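Local structure of Thg1-like uncharacterized protein (Bacillus thuringiensis, 4KGM) at residues Pro136-Gln148 / Pro224-Tyr238. The protein probably transfers nucleotides to the 5' end of tRNA, as a bacterial Thg1-like enzyme with a polymerase palm-like catalytic domain that binds ATP and magnesium. Sequence-based numbering, arbitrary orientation.
Sequences PQDEVANYFIWRQ and PIISKDREYVEQFVY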
loop_
_atom_site.group_PDB
_atom_site.type_symbol
_atom_site.label_atom_id
_atom_site.label_comp_id
_atom_site.label_asym_id
_atom_site.label_seq_id
_atom_site.Cartn_x
_atom_site.Cartn_y
_atom_site.Cartn_z
ATOM N N PRO A 136 -0.687 -6.611 -16.458
ATOM C CA PRO A 136 -1.621 -6.484 -17.579
ATOM C C PRO A 136 -1.521 -7.712 -18.476
ATOM O O PRO A 136 -0.473 -8.359 -18.507
ATOM C CB PRO A 136 -1.131 -5.229 -18.311
ATOM C CG PRO A 136 0.269 -5.018 -17.845
ATOM C CD PRO A 136 0.338 -5.555 -16.455
ATOM N N GLN A 137 -2.600 -8.029 -19.183
ATOM C CA GLN A 137 -2.664 -9.229 -20.013
ATOM C C GLN A 137 -1.542 -9.330 -21.049
ATOM O O GLN A 137 -1.029 -10.418 -21.309
ATOM C CB GLN A 137 -4.024 -9.327 -20.707
ATOM C CG GLN A 137 -5.170 -9.708 -19.783
ATOM C CD GLN A 137 -6.508 -9.739 -20.499
ATOM O OE1 GLN A 137 -6.967 -8.724 -21.024
ATOM N NE2 GLN A 137 -7.138 -10.908 -20.527
ATOM N N ASP A 138 -1.160 -8.201 -21.637
ATOM C CA ASP A 138 -0.130 -8.212 -22.672
ATOM C C ASP A 138 1.286 -8.120 -22.100
ATOM O O ASP A 138 2.219 -7.708 -22.791
ATOM C CB ASP A 138 -0.375 -7.116 -23.718
ATOM C CG ASP A 138 -0.321 -5.710 -23.137
ATOM O OD1 ASP A 138 -0.623 -4.755 -23.884
ATOM O OD2 ASP A 138 0.007 -5.548 -21.942
ATOM N N GLU A 139 1.435 -8.499 -20.836
ATOM C CA GLU A 139 2.743 -8.507 -20.193
ATOM C C GLU A 139 3.018 -9.834 -19.493
ATOM O O GLU A 139 4.109 -10.050 -18.967
ATOM C CB GLU A 139 2.870 -7.346 -19.201
ATOM C CG GLU A 139 3.017 -5.973 -19.849
ATOM C CD GLU A 139 4.442 -5.661 -20.266
ATOM O OE1 GLU A 139 5.139 -6.571 -20.762
ATOM O OE2 GLU A 139 4.870 -4.500 -20.090
ATOM N N VAL A 140 2.027 -10.720 -19.497
ATOM C CA VAL A 140 2.166 -12.015 -18.842
ATOM C C VAL A 140 3.180 -12.893 -19.568
ATOM O O VAL A 140 4.070 -13.470 -18.945
ATOM C CB VAL A 140 0.820 -12.755 -18.744
ATOM C CG1 VAL A 140 0.996 -14.080 -18.012
ATOM C CG2 VAL A 140 -0.208 -11.886 -18.039
ATOM N N ALA A 141 3.040 -12.990 -20.888
ATOM C CA ALA A 141 4.005 -13.719 -21.701
ATOM C C ALA A 141 5.386 -13.109 -21.517
ATOM O O ALA A 141 6.365 -13.821 -21.302
ATOM C CB ALA A 141 3.601 -13.690 -23.164
ATOM N N ASN A 142 5.450 -11.784 -21.581
ATOM C CA ASN A 142 6.699 -11.060 -21.371
ATOM C C ASN A 142 7.329 -11.326 -20.002
ATOM O O ASN A 142 8.543 -11.199 -19.842
ATOM C CB ASN A 142 6.496 -9.557 -21.580
ATOM C CG ASN A 142 6.315 -9.187 -23.041
ATOM O OD1 ASN A 142 5.255 -8.712 -23.445
ATOM N ND2 ASN A 142 7.354 -9.399 -23.838
ATOM N N TYR A 143 6.512 -11.692 -19.019
ATOM C CA TYR A 143 7.035 -12.022 -17.697
ATOM C C TYR A 143 7.841 -13.315 -17.725
ATOM O O TYR A 143 8.965 -13.368 -17.226
ATOM C CB TYR A 143 5.916 -12.143 -16.655
ATOM C CG TYR A 143 6.418 -12.687 -15.333
ATOM C CD1 TYR A 143 7.074 -11.864 -14.428
ATOM C CD2 TYR A 143 6.258 -14.027 -15.003
ATOM C CE1 TYR A 143 7.546 -12.356 -13.228
ATOM C CE2 TYR A 143 6.730 -14.527 -13.807
ATOM C CZ TYR A 143 7.373 -13.688 -12.924
ATOM O OH TYR A 143 7.842 -14.183 -11.729
ATOM N N PHE A 144 7.250 -14.361 -18.293
ATOM C CA PHE A 144 7.908 -15.658 -18.370
ATOM C C PHE A 144 9.084 -15.634 -19.345
ATOM O O PHE A 144 10.082 -16.326 -19.142
ATOM C CB PHE A 144 6.902 -16.748 -18.746
ATOM C CG PHE A 144 5.824 -16.949 -17.718
ATOM C CD1 PHE A 144 6.080 -17.665 -16.559
ATOM C CD2 PHE A 144 4.557 -16.419 -17.908
ATOM C CE1 PHE A 144 5.090 -17.850 -15.607
ATOM C CE2 PHE A 144 3.564 -16.602 -16.962
ATOM C CZ PHE A 144 3.830 -17.318 -15.810
ATOM N N ILE A 145 8.961 -14.832 -20.401
ATOM C CA ILE A 145 10.072 -14.600 -21.318
ATOM C C ILE A 145 11.232 -13.974 -20.553
ATOM O O ILE A 145 12.394 -14.325 -20.760
ATOM C CB ILE A 145 9.663 -13.671 -22.480
ATOM C CG1 ILE A 145 8.656 -14.371 -23.393
ATOM C CG2 ILE A 145 10.882 -13.245 -23.287
ATOM C CD1 ILE A 145 8.058 -13.468 -24.448
ATOM N N TRP A 146 10.900 -13.051 -19.655
ATOM C CA TRP A 146 11.893 -12.401 -18.811
ATOM C C TRP A 146 12.517 -13.406 -17.851
ATOM O O TRP A 146 13.700 -13.315 -17.524
ATOM C CB TRP A 146 11.247 -11.253 -18.038
ATOM C CG TRP A 146 12.143 -10.581 -17.046
ATOM C CD1 TRP A 146 13.382 -10.063 -17.279
ATOM C CD2 TRP A 146 11.851 -10.321 -15.669
ATOM N NE1 TRP A 146 13.889 -9.511 -16.128
ATOM C CE2 TRP A 146 12.967 -9.655 -15.124
ATOM C CE3 TRP A 146 10.756 -10.593 -14.841
ATOM C CZ2 TRP A 146 13.022 -9.257 -13.789
ATOM C CZ3 TRP A 146 10.813 -10.196 -13.514
ATOM C CH2 TRP A 146 11.938 -9.535 -13.002
ATOM N N ARG A 147 11.716 -14.371 -17.413
ATOM C CA ARG A 147 12.186 -15.395 -16.487
ATOM C C ARG A 147 13.042 -16.449 -17.185
ATOM O O ARG A 147 14.003 -16.957 -16.608
ATOM C CB ARG A 147 11.006 -16.055 -15.774
ATOM C CG ARG A 147 10.279 -15.146 -14.790
ATOM C CD ARG A 147 11.104 -14.910 -13.535
ATOM N NE ARG A 147 11.964 -13.735 -13.634
ATOM C CZ ARG A 147 12.955 -13.463 -12.792
ATOM N NH1 ARG A 147 13.224 -14.291 -11.792
ATOM N NH2 ARG A 147 13.685 -12.368 -12.953
ATOM N N GLN A 148 12.688 -16.776 -18.425
ATOM C CA GLN A 148 13.469 -17.721 -19.216
ATOM C C GLN A 148 14.818 -17.130 -19.620
ATOM O O GLN A 148 15.815 -17.844 -19.706
ATOM C CB GLN A 148 12.698 -18.166 -20.460
ATOM C CG GLN A 148 11.713 -19.296 -20.215
ATOM C CD GLN A 148 11.129 -19.844 -21.502
ATOM O OE1 GLN A 148 11.167 -19.186 -22.544
ATOM N NE2 GLN A 148 10.589 -21.056 -21.439
ATOM N N PRO A 224 8.461 -24.952 -24.546
ATOM C CA PRO A 224 9.117 -24.164 -25.593
ATOM C C PRO A 224 9.746 -22.882 -25.067
ATOM O O PRO A 224 9.557 -22.520 -23.905
ATOM C CB PRO A 224 7.961 -23.818 -26.531
ATOM C CG PRO A 224 6.774 -23.755 -25.632
ATOM C CD PRO A 224 6.993 -24.826 -24.598
ATOM N N ILE A 225 10.500 -22.208 -25.928
ATOM C CA ILE A 225 10.978 -20.869 -25.630
ATOM C C ILE A 225 9.801 -19.928 -25.828
ATOM O O ILE A 225 9.299 -19.783 -26.944
ATOM C CB ILE A 225 12.128 -20.460 -26.564
ATOM C CG1 ILE A 225 13.227 -21.526 -26.558
ATOM C CG2 ILE A 225 12.690 -19.107 -26.160
ATOM C CD1 ILE A 225 14.389 -21.211 -27.473
ATOM N N ILE A 226 9.353 -19.304 -24.741
ATOM C CA ILE A 226 8.139 -18.491 -24.763
ATOM C C ILE A 226 8.196 -17.374 -25.808
ATOM O O ILE A 226 7.190 -17.060 -26.446
ATOM C CB ILE A 226 7.834 -17.888 -23.375
ATOM C CG1 ILE A 226 7.925 -18.962 -22.289
ATOM C CG2 ILE A 226 6.456 -17.242 -23.364
ATOM C CD1 ILE A 226 6.896 -20.057 -22.425
ATOM N N SER A 227 9.379 -16.794 -25.997
ATOM C CA SER A 227 9.552 -15.714 -26.966
ATOM C C SER A 227 9.307 -16.175 -28.403
ATOM O O SER A 227 9.095 -15.358 -29.297
ATOM C CB SER A 227 10.942 -15.083 -26.834
ATOM O OG SER A 227 11.967 -16.050 -26.986
ATOM N N LYS A 228 9.334 -17.488 -28.615
ATOM C CA LYS A 228 9.068 -18.057 -29.931
ATOM C C LYS A 228 7.722 -18.781 -29.962
ATOM O O LYS A 228 7.320 -19.320 -30.992
ATOM C CB LYS A 228 10.195 -19.007 -30.345
ATOM N N ASP A 229 7.032 -18.791 -28.826
ATOM C CA ASP A 229 5.708 -19.401 -28.732
ATOM C C ASP A 229 4.917 -18.766 -27.592
ATOM O O ASP A 229 4.768 -19.350 -26.518
ATOM C CB ASP A 229 5.821 -20.915 -28.528
ATOM C CG ASP A 229 4.478 -21.616 -28.607
ATOM O OD1 ASP A 229 3.548 -21.052 -29.221
ATOM O OD2 ASP A 229 4.354 -22.732 -28.061
ATOM N N ARG A 230 4.410 -17.563 -27.838
ATOM C CA ARG A 230 3.748 -16.774 -26.806
ATOM C C ARG A 230 2.371 -17.314 -26.426
ATOM O O ARG A 230 1.899 -17.090 -25.310
ATOM C CB ARG A 230 3.648 -15.311 -27.245
ATOM C CG ARG A 230 4.998 -14.625 -27.389
ATOM C CD ARG A 230 4.865 -13.280 -28.079
ATOM N NE ARG A 230 3.948 -12.397 -27.371
ATOM C CZ ARG A 230 4.322 -11.519 -26.446
ATOM N NH1 ARG A 230 5.603 -11.406 -26.118
ATOM N NH2 ARG A 230 3.415 -10.755 -25.851
ATOM N N GLU A 231 1.734 -18.029 -27.348
ATOM C CA GLU A 231 0.412 -18.600 -27.096
ATOM C C GLU A 231 0.476 -19.692 -26.026
ATOM O O GLU A 231 -0.534 -20.028 -25.407
ATOM C CB GLU A 231 -0.204 -19.132 -28.396
ATOM C CG GLU A 231 -1.597 -19.753 -28.254
ATOM C CD GLU A 231 -2.647 -18.772 -27.754
ATOM O OE1 GLU A 231 -3.662 -19.232 -27.187
ATOM O OE2 GLU A 231 -2.468 -17.548 -27.932
ATOM N N TYR A 232 1.671 -20.232 -25.807
ATOM C CA TYR A 232 1.894 -21.227 -24.763
ATOM C C TYR A 232 1.505 -20.675 -23.394
ATOM O O TYR A 232 1.011 -21.405 -22.534
ATOM C CB TYR A 232 3.358 -21.667 -24.756
ATOM C CG TYR A 232 3.685 -22.734 -23.734
ATOM C CD1 TYR A 232 3.437 -24.075 -23.997
ATOM C CD2 TYR A 232 4.254 -22.402 -22.510
ATOM C CE1 TYR A 232 3.739 -25.053 -23.070
ATOM C CE2 TYR A 232 4.559 -23.374 -21.576
ATOM C CZ TYR A 232 4.301 -24.697 -21.863
ATOM O OH TYR A 232 4.601 -25.670 -20.938
ATOM N N VAL A 233 1.727 -19.377 -23.203
ATOM C CA VAL A 233 1.339 -18.702 -21.972
ATOM C C VAL A 233 -0.005 -17.993 -22.139
ATOM O O VAL A 233 -0.887 -18.103 -21.288
ATOM C CB VAL A 233 2.403 -17.675 -21.532
ATOM C CG1 VAL A 233 1.902 -16.856 -20.352
ATOM C CG2 VAL A 233 3.709 -18.376 -21.188
ATOM N N GLU A 234 -0.157 -17.286 -23.255
ATOM C CA GLU A 234 -1.341 -16.466 -23.502
ATOM C C GLU A 234 -2.642 -17.261 -23.589
ATOM O O GLU A 234 -3.730 -16.685 -23.525
ATOM C CB GLU A 234 -1.150 -15.608 -24.757
ATOM C CG GLU A 234 -0.082 -14.537 -24.598
ATOM C CD GLU A 234 -0.018 -13.589 -25.778
ATOM O OE1 GLU A 234 -0.512 -13.958 -26.864
ATOM O OE2 GLU A 234 0.525 -12.474 -25.617
ATOM N N GLN A 235 -2.532 -18.579 -23.728
ATOM C CA GLN A 235 -3.704 -19.449 -23.748
ATOM C C GLN A 235 -4.432 -19.420 -22.409
ATOM O O GLN A 235 -5.621 -19.730 -22.330
ATOM C CB GLN A 235 -3.302 -20.887 -24.081
ATOM C CG GLN A 235 -2.283 -21.480 -23.120
ATOM C CD GLN A 235 -1.985 -22.939 -23.406
ATOM O OE1 GLN A 235 -2.874 -23.707 -23.775
ATOM N NE2 GLN A 235 -0.726 -23.329 -23.238
ATOM N N PHE A 236 -3.708 -19.053 -21.356
ATOM C CA PHE A 236 -4.282 -18.983 -20.019
ATOM C C PHE A 236 -4.625 -17.541 -19.655
ATOM O O PHE A 236 -5.336 -17.288 -18.684
ATOM C CB PHE A 236 -3.309 -19.557 -18.985
ATOM C CG PHE A 236 -2.850 -20.957 -19.286
ATOM C CD1 PHE A 236 -3.723 -22.026 -19.176
ATOM C CD2 PHE A 236 -1.539 -21.206 -19.660
ATOM C CE1 PHE A 236 -3.301 -23.316 -19.446
ATOM C CE2 PHE A 236 -1.111 -22.494 -19.931
ATOM C CZ PHE A 236 -1.993 -23.548 -19.824
ATOM N N VAL A 237 -4.113 -16.602 -20.444
ATOM C CA VAL A 237 -4.278 -15.179 -20.168
ATOM C C VAL A 237 -5.583 -14.627 -20.737
ATOM O O VAL A 237 -6.318 -13.916 -20.052
ATOM C CB VAL A 237 -3.099 -14.368 -20.730
ATOM C CG1 VAL A 237 -3.267 -12.894 -20.411
ATOM C CG2 VAL A 237 -1.790 -14.894 -20.169
ATOM N N TYR A 238 -5.863 -14.956 -21.993
ATOM C CA TYR A 238 -7.091 -14.514 -22.645
ATOM C C TYR A 238 -8.113 -15.647 -22.702
ATOM O O TYR A 238 -7.944 -16.614 -23.446
ATOM C CB TYR A 238 -6.793 -13.980 -24.047
ATOM C CG TYR A 238 -5.756 -12.877 -24.069
ATOM C CD1 TYR A 238 -6.121 -11.548 -23.894
ATOM C CD2 TYR A 238 -4.410 -13.166 -24.263
ATOM C CE1 TYR A 238 -5.173 -10.538 -23.913
ATOM C CE2 TYR A 238 -3.457 -12.163 -24.282
ATOM C CZ TYR A 238 -3.842 -10.850 -24.107
ATOM O OH TYR A 238 -2.896 -9.847 -24.127
HETATM O O HOH W 1 1.072 -11.669 -22.849
HETATM O O HOH W 2 3.409 -10.298 -22.916
#
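Gln148 and Gln137 grip the two ends of segment 224-238, where the C-terminal helix 231-237 packs against helix 140-160 on one side of the antiparallel sheet of the palm-like domain. Helices 140-148 and 231-237 run roughly antiparallel, their axes 8.9 Å apart at closest approach. Gln148, extended beyond CG, uses both ends of its amide on the backbone: NE2 donates to Pro224 O almost in the amide plane and nearly straight (3.0 Å, 172°), while OE1 accepts from Ile226 N at 2.9 Å. Together the two bonds fix the rotation of the amide, and Ile226 CG1 lies 3.4 Å from Gln148 CD.

Between the helices Ala141 lets Val233 come close. Val233 CG1, anti to its backbone N (chi1 173°), meets Phe144 CD2 at 3.6 Å and Val140 CG1 at 3.7 Å; Leu69 and Leu80 of the sheet extend this apolar layer. Ile145 lays CG1 across Ile226 CB.

At the outer side, Arg230 bends at chi3 and spreads its guanidinium over Ala141, whose CB sits above the centre of one face. Arg230 NH2 forms a salt bridge with Glu234 OE2, its hydrogen bond long and weak. One water joins Glu234 OE2 to Ala141 N; a second accepts from Asn142 N and, weakly, from Arg230 NH2. At the far end, Gln137 NE2 donates to Val237 O at 3.2 Å, approaching from above the carbonyl plane, 44° out of it.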